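Local coordinates for protein salmonella plasmid virulence: SpvB (Salmonella typhimurium, PDB 6P0X) that is probably the N-terminal domain part of a toxin that ADP-ribosylates actin on arginine and so blocks filament assembly, at residues 104-113 against 126-137. Residues are numbered along the deposited sequence; the frame is centred on the assembly and turned at random.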
ATOM      1  N   PHE A 104      -7.325  23.773  -3.679  1.00 36.61           N
ATOM      2  CA  PHE A 104      -7.852  22.641  -4.419  1.00 36.84           C
ATOM      3  C   PHE A 104      -8.901  23.077  -5.429  1.00 39.11           C
ATOM      4  O   PHE A 104      -9.548  24.117  -5.269  1.00 39.29           O
ATOM      5  CB  PHE A 104      -8.471  21.612  -3.465  1.00 31.85           C
ATOM      6  CG  PHE A 104      -7.558  21.172  -2.358  1.00 34.28           C
ATOM      7  CD1 PHE A 104      -6.356  20.544  -2.644  1.00 37.93           C
ATOM      8  CD2 PHE A 104      -7.930  21.325  -1.031  1.00 29.57           C
ATOM      9  CE1 PHE A 104      -5.517  20.124  -1.627  1.00 40.03           C
ATOM     10  CE2 PHE A 104      -7.100  20.898  -0.011  1.00 31.04           C
ATOM     11  CZ  PHE A 104      -5.892  20.299  -0.307  1.00 29.12           C
ATOM     12  N   PRO A 105      -9.080  22.300  -6.501  1.00 36.46           N
ATOM     13  CA  PRO A 105     -10.184  22.578  -7.436  1.00 34.94           C
ATOM     14  C   PRO A 105     -11.553  22.450  -6.792  1.00 42.20           C
ATOM     15  O   PRO A 105     -12.505  23.104  -7.236  1.00 36.65           O
ATOM     16  CB  PRO A 105     -10.003  21.533  -8.547  1.00 33.52           C
ATOM     17  CG  PRO A 105      -8.767  20.774  -8.240  1.00 35.93           C
ATOM     18  CD  PRO A 105      -8.128  21.294  -7.002  1.00 32.25           C
ATOM     19  N   GLN A 106     -11.685  21.599  -5.778  1.00 31.28           N
ATOM     20  CA  GLN A 106     -12.947  21.382  -5.090  1.00 30.73           C
ATOM     21  C   GLN A 106     -12.724  21.496  -3.590  1.00 30.13           C
ATOM     22  O   GLN A 106     -11.617  21.294  -3.088  1.00 32.19           O
ATOM     23  CB  GLN A 106     -13.548  20.004  -5.424  1.00 29.20           C
ATOM     24  CG  GLN A 106     -12.817  18.848  -4.743  1.00 27.30           C
ATOM     25  CD  GLN A 106     -13.448  17.489  -5.001  1.00 26.00           C
ATOM     26  OE1 GLN A 106     -14.669  17.347  -5.016  1.00 29.18           O
ATOM     27  NE2 GLN A 106     -12.609  16.479  -5.195  1.00 25.40           N
ATOM     28  N   SER A 107     -13.789  21.829  -2.873  1.00 30.54           N
ATOM     29  CA  SER A 107     -13.722  21.831  -1.421  1.00 30.10           C
ATOM     30  C   SER A 107     -13.991  20.427  -0.881  1.00 31.35           C
ATOM     31  O   SER A 107     -14.512  19.552  -1.579  1.00 29.77           O
ATOM     32  CB  SER A 107     -14.710  22.836  -0.831  1.00 31.75           C
ATOM     33  OG  SER A 107     -16.046  22.426  -1.057  1.00 36.30           O
ATOM     34  N   TYR A 108     -13.612  20.217   0.377  1.00 27.53           N
ATOM     35  CA  TYR A 108     -13.675  18.911   1.013  1.00 25.86           C
ATOM     36  C   TYR A 108     -14.394  19.006   2.350  1.00 28.82           C
ATOM     37  O   TYR A 108     -14.159  19.932   3.130  1.00 29.21           O
ATOM     38  CB  TYR A 108     -12.268  18.332   1.237  1.00 26.11           C
ATOM     39  CG  TYR A 108     -11.592  17.858  -0.026  1.00 24.54           C
ATOM     40  CD1 TYR A 108     -10.860  18.735  -0.816  1.00 25.70           C
ATOM     41  CD2 TYR A 108     -11.684  16.534  -0.429  1.00 23.24           C
ATOM     42  CE1 TYR A 108     -10.241  18.308  -1.974  1.00 30.49           C
ATOM     43  CE2 TYR A 108     -11.070  16.096  -1.588  1.00 23.13           C
ATOM     44  CZ  TYR A 108     -10.349  16.987  -2.357  1.00 29.28           C
ATOM     45  OH  TYR A 108      -9.736  16.559  -3.512  1.00 30.47           O
ATOM     46  N   THR A 109     -15.281  18.047   2.602  1.00 31.84           N
ATOM     47  CA  THR A 109     -15.800  17.821   3.944  1.00 29.51           C
ATOM     48  C   THR A 109     -14.789  16.966   4.696  1.00 30.40           C
ATOM     49  O   THR A 109     -14.468  15.850   4.263  1.00 26.57           O
ATOM     50  CB  THR A 109     -17.165  17.139   3.895  1.00 30.20           C
ATOM     51  OG1 THR A 109     -18.108  17.994   3.235  1.00 27.98           O
ATOM     52  CG2 THR A 109     -17.658  16.834   5.303  1.00 28.04           C
ATOM     53  N   VAL A 110     -14.261  17.496   5.796  1.00 24.94           N
ATOM     54  CA  VAL A 110     -13.170  16.868   6.532  1.00 27.31           C
ATOM     55  C   VAL A 110     -13.672  16.529   7.926  1.00 25.96           C
ATOM     56  O   VAL A 110     -14.053  17.426   8.690  1.00 31.23           O
ATOM     57  CB  VAL A 110     -11.933  17.776   6.598  1.00 32.17           C
ATOM     58  CG1 VAL A 110     -10.826  17.106   7.399  1.00 28.64           C
ATOM     59  CG2 VAL A 110     -11.465  18.118   5.190  1.00 26.00           C
ATOM     60  N   THR A 111     -13.657  15.240   8.256  1.00 23.50           N
ATOM     61  CA  THR A 111     -14.172  14.730   9.520  1.00 23.83           C
ATOM     62  C   THR A 111     -13.028  14.109  10.306  1.00 23.57           C
ATOM     63  O   THR A 111     -12.369  13.187   9.817  1.00 35.49           O
ATOM     64  CB  THR A 111     -15.275  13.694   9.283  1.00 23.17           C
ATOM     65  OG1 THR A 111     -16.260  14.232   8.390  1.00 30.03           O
ATOM     66  CG2 THR A 111     -15.939  13.308  10.597  1.00 25.64           C
ATOM     67  N   ARG A 112     -12.799  14.599  11.518  1.00 27.69           N
ATOM     68  CA  ARG A 112     -11.759  14.036  12.363  1.00 29.96           C
ATOM     69  C   ARG A 112     -12.252  12.757  13.031  1.00 28.49           C
ATOM     70  O   ARG A 112     -13.375  12.698  13.541  1.00 29.24           O
ATOM     71  CB  ARG A 112     -11.333  15.038  13.435  1.00 26.63           C
ATOM     72  CG  ARG A 112     -10.386  14.440  14.463  1.00 28.49           C
ATOM     73  CD  ARG A 112      -9.658  15.494  15.269  1.00 28.96           C
ATOM     74  NE  ARG A 112      -8.655  14.881  16.133  1.00 34.80           N
ATOM     75  CZ  ARG A 112      -8.076  15.484  17.165  1.00 38.32           C
ATOM     76  NH1 ARG A 112      -8.404  16.732  17.484  1.00 35.87           N
ATOM     77  NH2 ARG A 112      -7.171  14.833  17.885  1.00 36.65           N
ATOM     78  N   TYR A 113     -11.402  11.735  13.035  1.00 23.86           N
ATOM     79  CA  TYR A 113     -11.686  10.476  13.706  1.00 26.45           C
ATOM     80  C   TYR A 113     -10.610  10.197  14.743  1.00 28.53           C
ATOM     81  O   TYR A 113      -9.463  10.632  14.602  1.00 28.22           O
ATOM     82  CB  TYR A 113     -11.772   9.306  12.712  1.00 25.04           C
ATOM     83  CG  TYR A 113     -13.072   9.250  11.943  1.00 24.26           C
ATOM     84  CD1 TYR A 113     -13.276  10.029  10.810  1.00 25.58           C
ATOM     85  CD2 TYR A 113     -14.101   8.420  12.361  1.00 21.81           C
ATOM     86  CE1 TYR A 113     -14.476   9.973  10.112  1.00 22.96           C
ATOM     87  CE2 TYR A 113     -15.297   8.357  11.675  1.00 25.99           C
ATOM     88  CZ  TYR A 113     -15.481   9.133  10.552  1.00 24.20           C
ATOM     89  OH  TYR A 113     -16.678   9.060   9.881  1.00 28.72           O
ATOM     90  N   TYR A 126     -10.782  12.157   7.679  1.00 22.60           N
ATOM     91  CA  TYR A 126     -11.413  11.575   6.507  1.00 23.46           C
ATOM     92  C   TYR A 126     -11.877  12.728   5.622  1.00 26.07           C
ATOM     93  O   TYR A 126     -12.676  13.566   6.061  1.00 23.21           O
ATOM     94  CB  TYR A 126     -12.581  10.682   6.932  1.00 19.52           C
ATOM     95  CG  TYR A 126     -13.289   9.954   5.814  1.00 22.24           C
ATOM     96  CD1 TYR A 126     -12.578   9.359   4.780  1.00 22.76           C
ATOM     97  CD2 TYR A 126     -14.674   9.848   5.804  1.00 28.10           C
ATOM     98  CE1 TYR A 126     -13.228   8.687   3.763  1.00 22.76           C
ATOM     99  CE2 TYR A 126     -15.332   9.177   4.790  1.00 28.40           C
ATOM    100  CZ  TYR A 126     -14.605   8.599   3.772  1.00 31.36           C
ATOM    101  OH  TYR A 126     -15.258   7.929   2.761  1.00 30.51           O
ATOM    102  N   TRP A 127     -11.347  12.787   4.400  1.00 24.63           N
ATOM    103  CA  TRP A 127     -11.609  13.861   3.448  1.00 26.63           C
ATOM    104  C   TRP A 127     -12.514  13.335   2.346  1.00 31.63           C
ATOM    105  O   TRP A 127     -12.197  12.318   1.714  1.00 28.53           O
ATOM    106  CB  TRP A 127     -10.311  14.384   2.824  1.00 21.28           C
ATOM    107  CG  TRP A 127      -9.390  15.105   3.766  1.00 23.71           C
ATOM    108  CD1 TRP A 127      -8.866  14.627   4.934  1.00 23.73           C
ATOM    109  CD2 TRP A 127      -8.871  16.433   3.608  1.00 25.09           C
ATOM    110  NE1 TRP A 127      -8.062  15.580   5.517  1.00 29.47           N
ATOM    111  CE2 TRP A 127      -8.049  16.698   4.724  1.00 24.84           C
ATOM    112  CE3 TRP A 127      -9.029  17.428   2.635  1.00 27.64           C
ATOM    113  CZ2 TRP A 127      -7.384  17.911   4.891  1.00 25.71           C
ATOM    114  CZ3 TRP A 127      -8.367  18.634   2.803  1.00 25.82           C
ATOM    115  CH2 TRP A 127      -7.556  18.866   3.924  1.00 26.49           C
ATOM    116  N   VAL A 128     -13.626  14.030   2.107  1.00 29.37           N
ATOM    117  CA  VAL A 128     -14.564  13.672   1.048  1.00 28.03           C
ATOM    118  C   VAL A 128     -14.751  14.883   0.143  1.00 28.53           C
ATOM    119  O   VAL A 128     -15.108  15.968   0.616  1.00 31.23           O
ATOM    120  CB  VAL A 128     -15.914  13.198   1.620  1.00 28.27           C
ATOM    121  CG1 VAL A 128     -16.868  12.807   0.493  1.00 21.60           C
ATOM    122  CG2 VAL A 128     -15.707  12.030   2.575  1.00 20.01           C
ATOM    123  N   GLY A 129     -14.528  14.692  -1.155  1.00 27.66           N
ATOM    124  CA  GLY A 129     -14.668  15.790  -2.098  1.00 27.17           C
ATOM    125  C   GLY A 129     -16.120  16.214  -2.228  1.00 29.53           C
ATOM    126  O   GLY A 129     -17.004  15.388  -2.480  1.00 32.94           O
ATOM    127  N   ASN A 130     -16.371  17.515  -2.069  1.00 28.48           N
ATOM    128  CA  ASN A 130     -17.731  18.032  -2.175  1.00 27.35           C
ATOM    129  C   ASN A 130     -18.250  18.041  -3.608  1.00 30.53           C
ATOM    130  O   ASN A 130     -19.461  18.186  -3.812  1.00 35.07           O
ATOM    131  CB  ASN A 130     -17.803  19.443  -1.582  1.00 28.84           C
ATOM    132  CG  ASN A 130     -17.723  19.443  -0.061  1.00 33.05           C
ATOM    133  OD1 ASN A 130     -18.172  18.504   0.598  1.00 28.19           O
ATOM    134  ND2 ASN A 130     -17.149  20.503   0.502  1.00 30.65           N
ATOM    135  N   SER A 131     -17.378  17.890  -4.605  1.00 27.78           N
ATOM    136  CA  SER A 131     -17.799  17.981  -5.997  1.00 32.65           C
ATOM    137  C   SER A 131     -17.818  16.647  -6.728  1.00 41.00           C
ATOM    138  O   SER A 131     -18.654  16.460  -7.614  1.00 43.09           O
ATOM    139  CB  SER A 131     -16.892  18.953  -6.765  1.00 31.02           C
ATOM    140  OG  SER A 131     -17.369  19.168  -8.081  1.00 34.65           O
ATOM    141  N   ASN A 132     -16.934  15.709  -6.381  1.00 37.02           N
ATOM    142  CA  ASN A 132     -16.921  14.414  -7.043  1.00 36.13           C
ATOM    143  C   ASN A 132     -16.969  13.245  -6.069  1.00 36.93           C
ATOM    144  O   ASN A 132     -16.989  12.094  -6.512  1.00 39.31           O
ATOM    145  CB  ASN A 132     -15.694  14.282  -7.965  1.00 36.36           C
ATOM    146  CG  ASN A 132     -14.365  14.380  -7.223  1.00 43.76           C
ATOM    147  OD1 ASN A 132     -14.294  14.219  -6.006  1.00 42.98           O
ATOM    148  ND2 ASN A 132     -13.298  14.642  -7.971  1.00 40.33           N
ATOM    149  N   GLY A 133     -16.974  13.502  -4.764  1.00 32.83           N
ATOM    150  CA  GLY A 133     -17.061  12.451  -3.777  1.00 30.88           C
ATOM    151  C   GLY A 133     -15.791  11.665  -3.541  1.00 29.22           C
ATOM    152  O   GLY A 133     -15.809  10.736  -2.724  1.00 32.61           O
ATOM    153  N   ASP A 134     -14.696  11.996  -4.223  1.00 29.62           N
ATOM    154  CA  ASP A 134     -13.444  11.280  -4.007  0.57 31.91           C
ATOM    155  C   ASP A 134     -13.010  11.418  -2.554  1.00 33.64           C
ATOM    156  O   ASP A 134     -12.885  12.530  -2.029  1.00 27.90           O
ATOM    157  CB  ASP A 134     -12.360  11.798  -4.952  0.57 35.49           C
ATOM    158  CG  ASP A 134     -12.569  11.341  -6.390  0.57 39.40           C
ATOM    159  OD1 ASP A 134     -13.674  10.854  -6.714  0.57 40.48           O
ATOM    160  OD2 ASP A 134     -11.624  11.462  -7.196  0.57 41.53           O
ATOM    161  N   ASP A 135     -12.791  10.277  -1.901  1.00 27.82           N
ATOM    162  CA  ASP A 135     -12.529  10.223  -0.469  1.00 32.21           C
ATOM    163  C   ASP A 135     -11.179   9.575  -0.178  1.00 35.38           C
ATOM    164  O   ASP A 135     -10.763   8.639  -0.869  1.00 35.67           O
ATOM    165  CB  ASP A 135     -13.653   9.462   0.258  1.00 35.26           C
ATOM    166  CG  ASP A 135     -13.756   8.003  -0.170  1.00 40.53           C
ATOM    167  OD1 ASP A 135     -13.574   7.703  -1.368  1.00 42.02           O
ATOM    168  OD2 ASP A 135     -14.035   7.152   0.699  1.00 41.48           O
ATOM    169  N   PHE A 136     -10.511  10.079   0.859  1.00 32.05           N
ATOM    170  CA  PHE A 136      -9.195   9.588   1.262  1.00 27.71           C
ATOM    171  C   PHE A 136      -8.965   9.964   2.722  1.00 22.61           C
ATOM    172  O   PHE A 136      -9.804  10.613   3.353  1.00 25.35           O
ATOM    173  CB  PHE A 136      -8.095  10.145   0.354  1.00 29.19           C
ATOM    174  CG  PHE A 136      -8.071  11.647   0.276  1.00 33.45           C
ATOM    175  CD1 PHE A 136      -7.336  12.391   1.187  1.00 25.65           C
ATOM    176  CD2 PHE A 136      -8.774  12.314  -0.714  1.00 28.71           C
ATOM    177  CE1 PHE A 136      -7.304  13.771   1.113  1.00 27.28           C
ATOM    178  CE2 PHE A 136      -8.749  13.693  -0.790  1.00 28.60           C
ATOM    179  CZ  PHE A 136      -8.012  14.421   0.125  1.00 31.09           C
ATOM    180  N   TRP A 137      -7.827   9.539   3.271  1.00 22.13           N
ATOM    181  CA  TRP A 137      -7.513   9.798   4.670  1.00 22.21           C
ATOM    182  C   TRP A 137      -6.186  10.536   4.797  1.00 23.11           C
ATOM    183  O   TRP A 137      -5.266  10.344   3.995  1.00 24.13           O
ATOM    184  CB  TRP A 137      -7.467   8.492   5.484  1.00 21.01           C
ATOM    185  CG  TRP A 137      -8.812   7.847   5.648  1.00 31.27           C
ATOM    186  CD1 TRP A 137      -9.479   7.100   4.719  1.00 27.04           C
ATOM    187  CD2 TRP A 137      -9.659   7.893   6.806  1.00 26.23           C
ATOM    188  NE1 TRP A 137     -10.685   6.680   5.226  1.00 26.27           N
ATOM    189  CE2 TRP A 137     -10.819   7.152   6.505  1.00 24.82           C
ATOM    190  CE3 TRP A 137      -9.548   8.488   8.067  1.00 26.24           C
ATOM    191  CZ2 TRP A 137     -11.861   6.989   7.419  1.00 24.39           C
ATOM    192  CZ3 TRP A 137     -10.583   8.324   8.973  1.00 21.24           C
ATOM    193  CH2 TRP A 137     -11.724   7.583   8.645  1.00 26.35           C
TER
HETATM  194  O   HOH W   1     -17.971  20.752   3.309  1.00 43.36           O
HETATM  195  O   HOH W   2     -15.586  13.626   5.876  1.00 32.46           O
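Val110 lays its CG2 methyl over the centre of the six-membered ring of Trp127, 3.6 Å from the centroid and 16° off the ring normal. Its other methyl, CG1, sits near NE1, whose N-H is hydrogen-bonded to Glu125 OE1. At CE3 the same indole meets Tyr108 CB at 3.6 Å and turns an edge toward the tyrosine face in an offset edge-to-face pair. Phe136 turns its own edge toward that tyrosine's face in a second offset edge-to-face pair, with CE2 of Phe136 3.4 Å from CE2 of Tyr108. The antiparallel beta hairpin of strands 107-115 and 123-129, extended by the antiparallel strand 135-140, carries this cluster of Tyr108, Trp127 and Phe136 on one face; Trp228 adjoins it beside Phe104 and Trp127. Thr109–Val128 and Thr111–Tyr126 are the hydrogen-bonded pairs, Val110–Trp127 and Tyr108–Gly129 the non-hydrogen-bonded ones.

Beyond Gly129 the chain turns through 130-134, and side-chain amides tie this turn to strand 107-115 and to the corner just before it. Gln106, extended beyond CG (chi2 177°), reaches across so that OE1 accepts from both Ser131 N (2.8 Å) and Asn132 N. Its NE2 donates to Asn132 OD1 at 2.9 Å, coming from above the carbonyl plane; Asp134 N reaches that oxygen from the opposite face, closing an Asx turn. Asn130 spans two residues: ND2 points almost straight at Ser107 OG (2.7 Å), while OD1 receives the Thr109 hydroxyl, OG1, on a lone pair at 2.7 Å. A water also links Thr109 OG1 with Asn130 ND2.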